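Local coordinates for enoyl-CoA hydratase/carnithine racemase (PDB 4NEK), which belongs to the enoyl-CoA hydratase/isomerase (crotonase) family and probably shifts the double bond of enoyl-CoA substrates as a delta(3)-delta(2)-enoyl-CoA isomerase, at the interface of chains A and B and the interface of chains A and C. Sequence-based numbering; all coordinates share one arbitrary frame. Chains: chain A/B/C, Enoyl-CoA hydratase/carnithine racemase.

Chain A meets chain B at contact 1 and chain C at contact 2, and the C-alpha centres of the two patches lie about 28 Å apart. No residue of chain A is common to them, but its chain runs from A:Asp114 at contact 1 through strand 115-118 to A:Thr122 at contact 2. Contact 1 belongs to an interface that is not an exact two-fold and packs apolar groups; contact 2 belongs to a two-fold interface and adds a bridging water. The deposited assembly has six copies, and crotonase-family proteins typically form hexamers from two trimers, so contact 1 is probably an intra-trimer contact and contact 2 one between trimers.

Contact 1: the interface of chains A and B. Residues chain A 114, 193, 201, 204-205, 208; chain B 129, 135, 153, 156-157.
Helix 198-208 of chain A, with the end of its helix 179-194 and the loop at A:Asp114, receives the end of helix 149-156 of chain B, the following B:Met157, and the 3-10 helix 128-131 with B:Pro135 beyond it. B:Met157, a selenomethionine, is the plug. With CG anti to its own carbonyl carbon (chi1 -71°) the chain runs in among the chain A side chains, and a bend at chi3 (59°) sets CE beside A:Asp114. A:Leu201 crosses it at about a right angle, CD1 lying 3.8 Å from B:Met157 CB. From another side A:Met208, also selenomethionine, brings its SE to 3.9 Å from B:Met157 SE; its CE goes on to the backbone of B:Ala153. A:Ile204 runs antiparallel past B:Met157, while its CG1 rests 3.7 Å from B:Pro135 CD. At the tip, B:Met157 CE lies 4.0 Å from A:Asp114 CG, the two side chains roughly perpendicular. The extended A:Lys205 reaches back within its own chain and holds this carboxylate in a salt bridge, NZ to OD2 2.8 Å, on the syn lone pair. An alanine in place of A:Asp114 would probably leave A:Lys205 NZ without its salt-bridge mate and open a gap beside the B:Met157 methyl. The patch sits where the C-terminal helices of chain A lie against the neighbouring subunit, A:Asp114 coming from the loop just before strand 115-118.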
ATOM      1  N   ASP A 114       1.610  22.384  -6.984  1.00 23.03           N
ATOM      2  CA  ASP A 114       1.860  21.439  -8.058  1.00 24.35           C
ATOM      3  C   ASP A 114       2.714  20.270  -7.584  1.00 24.01           C
ATOM      4  O   ASP A 114       2.472  19.172  -7.999  1.00 24.46           O
ATOM      5  CB  ASP A 114       2.507  22.159  -9.207  1.00 25.88           C
ATOM      6  CG  ASP A 114       1.618  23.305  -9.743  1.00 28.24           C
ATOM      7  OD1 ASP A 114       0.574  22.999 -10.360  1.00 28.91           O
ATOM      8  OD2 ASP A 114       1.927  24.497  -9.479  1.00 25.35           O
ATOM      9  N   LEU A 193      11.618  22.026 -12.625  1.00 28.36           N
ATOM     10  CA  LEU A 193      10.506  22.682 -13.288  1.00 28.16           C
ATOM     11  C   LEU A 193      10.934  23.977 -13.971  1.00 29.64           C
ATOM     12  O   LEU A 193      10.479  24.298 -15.074  1.00 27.82           O
ATOM     13  CB  LEU A 193       9.439  23.031 -12.284  1.00 27.53           C
ATOM     14  CG  LEU A 193       8.587  21.884 -11.789  1.00 28.46           C
ATOM     15  CD1 LEU A 193       7.703  22.329 -10.622  1.00 27.04           C
ATOM     16  CD2 LEU A 193       7.716  21.325 -12.904  1.00 28.80           C
ATOM     17  N   LEU A 201       4.983  25.054 -20.070  1.00 26.68           N
ATOM     18  CA  LEU A 201       4.677  24.528 -18.735  1.00 27.36           C
ATOM     19  C   LEU A 201       3.426  25.159 -18.141  1.00 27.18           C
ATOM     20  O   LEU A 201       2.579  24.486 -17.580  1.00 30.12           O
ATOM     21  CB  LEU A 201       5.847  24.774 -17.791  1.00 26.14           C
ATOM     22  CG  LEU A 201       5.776  24.004 -16.487  1.00 27.03           C
ATOM     23  CD1 LEU A 201       5.606  22.500 -16.677  1.00 26.77           C
ATOM     24  CD2 LEU A 201       7.042  24.217 -15.712  1.00 29.49           C
ATOM     25  N   ILE A 204       0.387  23.714 -19.743  1.00 25.50           N
ATOM     26  CA  ILE A 204       0.111  22.394 -19.203  1.00 27.86           C
ATOM     27  C   ILE A 204      -0.614  22.499 -17.854  1.00 24.94           C
ATOM     28  O   ILE A 204      -1.612  21.835 -17.637  1.00 24.30           O
ATOM     29  CB  ILE A 204       1.401  21.567 -19.068  1.00 28.44           C
ATOM     30  CG1 ILE A 204       1.870  21.194 -20.474  1.00 31.10           C
ATOM     31  CG2 ILE A 204       1.139  20.298 -18.277  1.00 28.66           C
ATOM     32  CD1 ILE A 204       3.177  20.437 -20.504  1.00 28.81           C
ATOM     33  N   LYS A 205      -0.104  23.357 -16.985  1.00 22.55           N
ATOM     34  CA  LYS A 205      -0.718  23.554 -15.708  1.00 22.30           C
ATOM     35  C   LYS A 205      -2.143  24.045 -15.899  1.00 22.16           C
ATOM     36  O   LYS A 205      -3.060  23.576 -15.225  1.00 25.62           O
ATOM     37  CB  LYS A 205       0.089  24.529 -14.852  1.00 21.21           C
ATOM     38  CG  LYS A 205      -0.604  24.860 -13.563  1.00 20.98           C
ATOM     39  CD  LYS A 205       0.323  25.559 -12.602  1.00 20.86           C
ATOM     40  CE  LYS A 205      -0.501  26.085 -11.458  1.00 21.44           C
ATOM     41  NZ  LYS A 205       0.299  26.615 -10.330  1.00 20.97           N
HETATM   42  N   MSE A 208      -4.393  21.247 -16.965  1.00 27.31           N
HETATM   43  CA  MSE A 208      -4.602  20.313 -15.862  1.00 30.70           C
HETATM   44  C   MSE A 208      -5.613  20.854 -14.917  1.00 29.53           C
HETATM   45  O   MSE A 208      -6.364  20.104 -14.341  1.00 30.83           O
HETATM   46  CB  MSE A 208      -3.317  20.069 -15.055  1.00 31.59           C
HETATM   47  CG  MSE A 208      -2.383  19.125 -15.824  1.00 34.72           C
HETATM   48 SE   MSE A 208      -0.643  19.058 -14.854  1.00 38.17          SE
HETATM   49  CE  MSE A 208      -1.174  17.808 -13.410  1.00 40.18           C
TER
ATOM     50  N   ILE B 129       6.280  17.772 -22.114  1.00 24.74           N
ATOM     51  CA  ILE B 129       6.968  18.983 -21.684  1.00 25.05           C
ATOM     52  C   ILE B 129       8.403  19.041 -22.168  1.00 29.04           C
ATOM     53  O   ILE B 129       8.925  20.123 -22.483  1.00 29.19           O
ATOM     54  CB  ILE B 129       6.938  19.141 -20.149  1.00 25.09           C
ATOM     55  CG1 ILE B 129       7.568  20.468 -19.704  1.00 25.54           C
ATOM     56  CG2 ILE B 129       7.658  18.022 -19.445  1.00 26.15           C
ATOM     57  CD1 ILE B 129       6.957  21.703 -20.350  1.00 26.38           C
ATOM     58  N   PRO B 135       0.258  17.792 -23.408  1.00 42.79           N
ATOM     59  CA  PRO B 135      -0.284  16.457 -23.453  1.00 45.24           C
ATOM     60  C   PRO B 135      -1.543  16.410 -24.257  1.00 45.93           C
ATOM     61  O   PRO B 135      -2.305  17.373 -24.337  1.00 50.19           O
ATOM     62  CB  PRO B 135      -0.628  16.162 -21.999  1.00 46.90           C
ATOM     63  CG  PRO B 135       0.146  17.127 -21.198  1.00 47.17           C
ATOM     64  CD  PRO B 135       0.212  18.349 -22.050  1.00 45.47           C
ATOM     65  N   ALA B 153       1.317  15.932 -11.794  1.00 24.61           N
ATOM     66  CA  ALA B 153       2.381  16.877 -12.117  1.00 23.84           C
ATOM     67  C   ALA B 153       3.731  16.214 -12.262  1.00 25.96           C
ATOM     68  O   ALA B 153       4.512  16.673 -13.071  1.00 30.37           O
ATOM     69  CB  ALA B 153       2.495  17.976 -11.078  1.00 24.65           C
ATOM     70  N   LEU B 156       3.381  14.964 -15.916  1.00 26.88           N
ATOM     71  CA  LEU B 156       3.132  15.890 -16.982  1.00 27.18           C
ATOM     72  C   LEU B 156       3.962  17.140 -16.924  1.00 27.60           C
ATOM     73  O   LEU B 156       4.288  17.715 -17.971  1.00 29.34           O
ATOM     74  CB  LEU B 156       1.670  16.289 -16.980  1.00 28.03           C
ATOM     75  CG  LEU B 156       0.677  15.139 -17.168  1.00 30.69           C
ATOM     76  CD1 LEU B 156      -0.741  15.655 -17.239  1.00 29.35           C
ATOM     77  CD2 LEU B 156       0.970  14.332 -18.422  1.00 33.77           C
HETATM   78  N   MSE B 157       4.295  17.602 -15.727  1.00 24.85           N
HETATM   79  CA  MSE B 157       5.027  18.843 -15.606  1.00 25.10           C
HETATM   80  C   MSE B 157       6.502  18.591 -15.444  1.00 24.83           C
HETATM   81  O   MSE B 157       7.309  19.247 -16.090  1.00 23.39           O
HETATM   82  CB  MSE B 157       4.436  19.662 -14.492  1.00 28.40           C
HETATM   83  CG  MSE B 157       3.050  20.220 -14.891  1.00 33.09           C
HETATM   84 SE   MSE B 157       2.197  21.243 -13.379  1.00 37.42          SE
HETATM   85  CE  MSE B 157       3.581  22.593 -13.110  1.00 34.56           C
TER

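Contact 2: the interface of chains A and C. Residues chain A 122, 162-165; chain C 120, 164-165, 176.
A:Asp165 and C:Val164 cross obliquely, with the carboxylate of the aspartate set against one methyl of the valine, in a two-fold interface of this crotonase-family protein. A:Asp165 OD1 is 3.6 Å from C:Val164 CG2, and the twin contact puts C:Asp165 OD1 3.7 Å from A:Val164 CG2. Each aspartate has its CG between the backbone N and the carbonyl carbon (chi1 55° in A:Asp165), which turns the carboxylate towards the opposing valine. The two aspartates themselves meet through their stems, A:Asp165 CA to C:Asp165 CB 3.8 Å, as the starts of the two helices 164-169 pack together about the two-fold. Being near the N-terminal ends of these helices, the carboxylates may be partly stabilised by the helix dipoles. Next to C:Val164, C:Val176 meets the second carboxylate oxygen of A:Asp165, OD2 lying 3.7 Å from its CG2, the two side chains pointing opposite ways.

The ring of C:Pro120 packs against backbone rather than side chain: its CB approaches the carbonyl carbon C of A:Phe162 to 3.5 Å and continues towards A:Gly163. A polar link across this patch runs through water 1. It lies 2.6 Å from the carbonyl oxygen O of C:Pro120 and bridges to the carbonyl of A:Thr122 on the other chain. The backbone N of A:Val164 donates to the same water, 3.0 Å to its oxygen with 152° at the hydrogen, tying the first residue of helix 164-169 into this bridge.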
ATOM      1  N   THR A 122       5.384  15.377   9.833  1.00 31.53           N
ATOM      2  CA  THR A 122       4.453  16.460   9.521  1.00 30.42           C
ATOM      3  C   THR A 122       3.058  16.017   9.999  1.00 27.39           C
ATOM      4  O   THR A 122       2.655  14.852   9.885  1.00 26.20           O
ATOM      5  CB  THR A 122       4.540  17.055   8.081  1.00 30.82           C
ATOM      6  OG1 THR A 122       3.416  17.959   7.898  1.00 31.20           O
ATOM      7  CG2 THR A 122       4.447  16.034   7.082  1.00 36.13           C
ATOM      8  N   PHE A 162      -4.168  14.128  10.632  1.00 23.12           N
ATOM      9  CA  PHE A 162      -3.667  12.944   9.971  1.00 23.59           C
ATOM     10  C   PHE A 162      -2.228  13.189   9.594  1.00 25.32           C
ATOM     11  O   PHE A 162      -1.729  14.324   9.741  1.00 25.52           O
ATOM     12  CB  PHE A 162      -4.493  12.600   8.750  1.00 22.89           C
ATOM     13  CG  PHE A 162      -4.536  13.694   7.724  1.00 25.10           C
ATOM     14  CD1 PHE A 162      -5.436  14.749   7.843  1.00 23.99           C
ATOM     15  CD2 PHE A 162      -3.708  13.645   6.608  1.00 26.10           C
ATOM     16  CE1 PHE A 162      -5.509  15.730   6.863  1.00 23.46           C
ATOM     17  CE2 PHE A 162      -3.775  14.626   5.635  1.00 25.01           C
ATOM     18  CZ  PHE A 162      -4.692  15.665   5.767  1.00 23.60           C
ATOM     19  N   GLY A 163      -1.568  12.107   9.168  1.00 24.48           N
ATOM     20  CA  GLY A 163      -0.147  12.068   8.981  1.00 22.99           C
ATOM     21  C   GLY A 163       0.231  11.831   7.533  1.00 24.79           C
ATOM     22  O   GLY A 163      -0.620  11.813   6.641  1.00 22.07           O
ATOM     23  N   VAL A 164       1.530  11.628   7.332  1.00 24.76           N
ATOM     24  CA  VAL A 164       2.110  11.494   6.010  1.00 24.70           C
ATOM     25  C   VAL A 164       1.645  10.248   5.283  1.00 25.59           C
ATOM     26  O   VAL A 164       1.626  10.215   4.056  1.00 22.87           O
ATOM     27  CB  VAL A 164       3.657  11.519   6.085  1.00 24.43           C
ATOM     28  CG1 VAL A 164       4.110  12.895   6.531  1.00 25.79           C
ATOM     29  CG2 VAL A 164       4.240  10.457   7.019  1.00 23.47           C
ATOM     30  N   ASP A 165       1.292   9.202   6.046  1.00 27.16           N
ATOM     31  CA  ASP A 165       0.724   7.998   5.417  1.00 28.60           C
ATOM     32  C   ASP A 165      -0.535   8.346   4.580  1.00 25.95           C
ATOM     33  O   ASP A 165      -0.606   8.068   3.397  1.00 28.17           O
ATOM     34  CB  ASP A 165       0.410   6.931   6.443  1.00 29.88           C
ATOM     35  CG  ASP A 165      -0.533   7.434   7.602  1.00 38.02           C
ATOM     36  OD1 ASP A 165      -0.652   8.665   7.912  1.00 34.30           O
ATOM     37  OD2 ASP A 165      -1.113   6.540   8.258  1.00 45.80           O
TER
ATOM     38  N   PRO C 120      -0.562  10.771  14.524  1.00 30.03           N
ATOM     39  CA  PRO C 120      -0.226  11.244  13.177  1.00 31.09           C
ATOM     40  C   PRO C 120       1.099  11.974  13.079  1.00 32.64           C
ATOM     41  O   PRO C 120       1.874  11.713  12.141  1.00 35.76           O
ATOM     42  CB  PRO C 120      -1.363  12.198  12.862  1.00 31.94           C
ATOM     43  CG  PRO C 120      -2.517  11.590  13.534  1.00 32.32           C
ATOM     44  CD  PRO C 120      -1.985  11.010  14.814  1.00 32.68           C
ATOM     45  N   VAL C 164       5.130   7.589  10.210  1.00 18.30           N
ATOM     46  CA  VAL C 164       4.141   6.570  10.467  1.00 19.44           C
ATOM     47  C   VAL C 164       3.846   5.695   9.252  1.00 20.25           C
ATOM     48  O   VAL C 164       3.466   4.525   9.427  1.00 21.24           O
ATOM     49  CB  VAL C 164       2.834   7.181  11.013  1.00 19.99           C
ATOM     50  CG1 VAL C 164       3.083   7.798  12.383  1.00 19.96           C
ATOM     51  CG2 VAL C 164       2.252   8.237  10.051  1.00 19.30           C
ATOM     52  N   ASP C 165       4.045   6.227   8.053  1.00 19.19           N
ATOM     53  CA  ASP C 165       3.913   5.409   6.869  1.00 21.39           C
ATOM     54  C   ASP C 165       4.829   4.198   6.889  1.00 22.01           C
ATOM     55  O   ASP C 165       4.404   3.045   6.803  1.00 24.69           O
ATOM     56  CB  ASP C 165       4.119   6.243   5.613  1.00 23.96           C
ATOM     57  CG  ASP C 165       5.463   7.032   5.590  1.00 30.42           C
ATOM     58  OD1 ASP C 165       6.138   7.259   6.631  1.00 27.60           O
ATOM     59  OD2 ASP C 165       5.882   7.393   4.460  1.00 35.78           O
ATOM     60  N   VAL C 176      -2.248   4.070  13.374  1.00 22.10           N
ATOM     61  CA  VAL C 176      -2.166   5.457  13.636  1.00 23.44           C
ATOM     62  C   VAL C 176      -3.484   5.915  14.194  1.00 23.56           C
ATOM     63  O   VAL C 176      -4.495   5.608  13.651  1.00 25.99           O
ATOM     64  CB  VAL C 176      -1.876   6.207  12.351  1.00 26.20           C
ATOM     65  CG1 VAL C 176      -1.799   7.722  12.586  1.00 26.74           C
ATOM     66  CG2 VAL C 176      -0.547   5.726  11.806  1.00 28.23           C
TER
HETATM   67  O   HOH W   1       2.965  12.318   9.883  1.00 22.81           O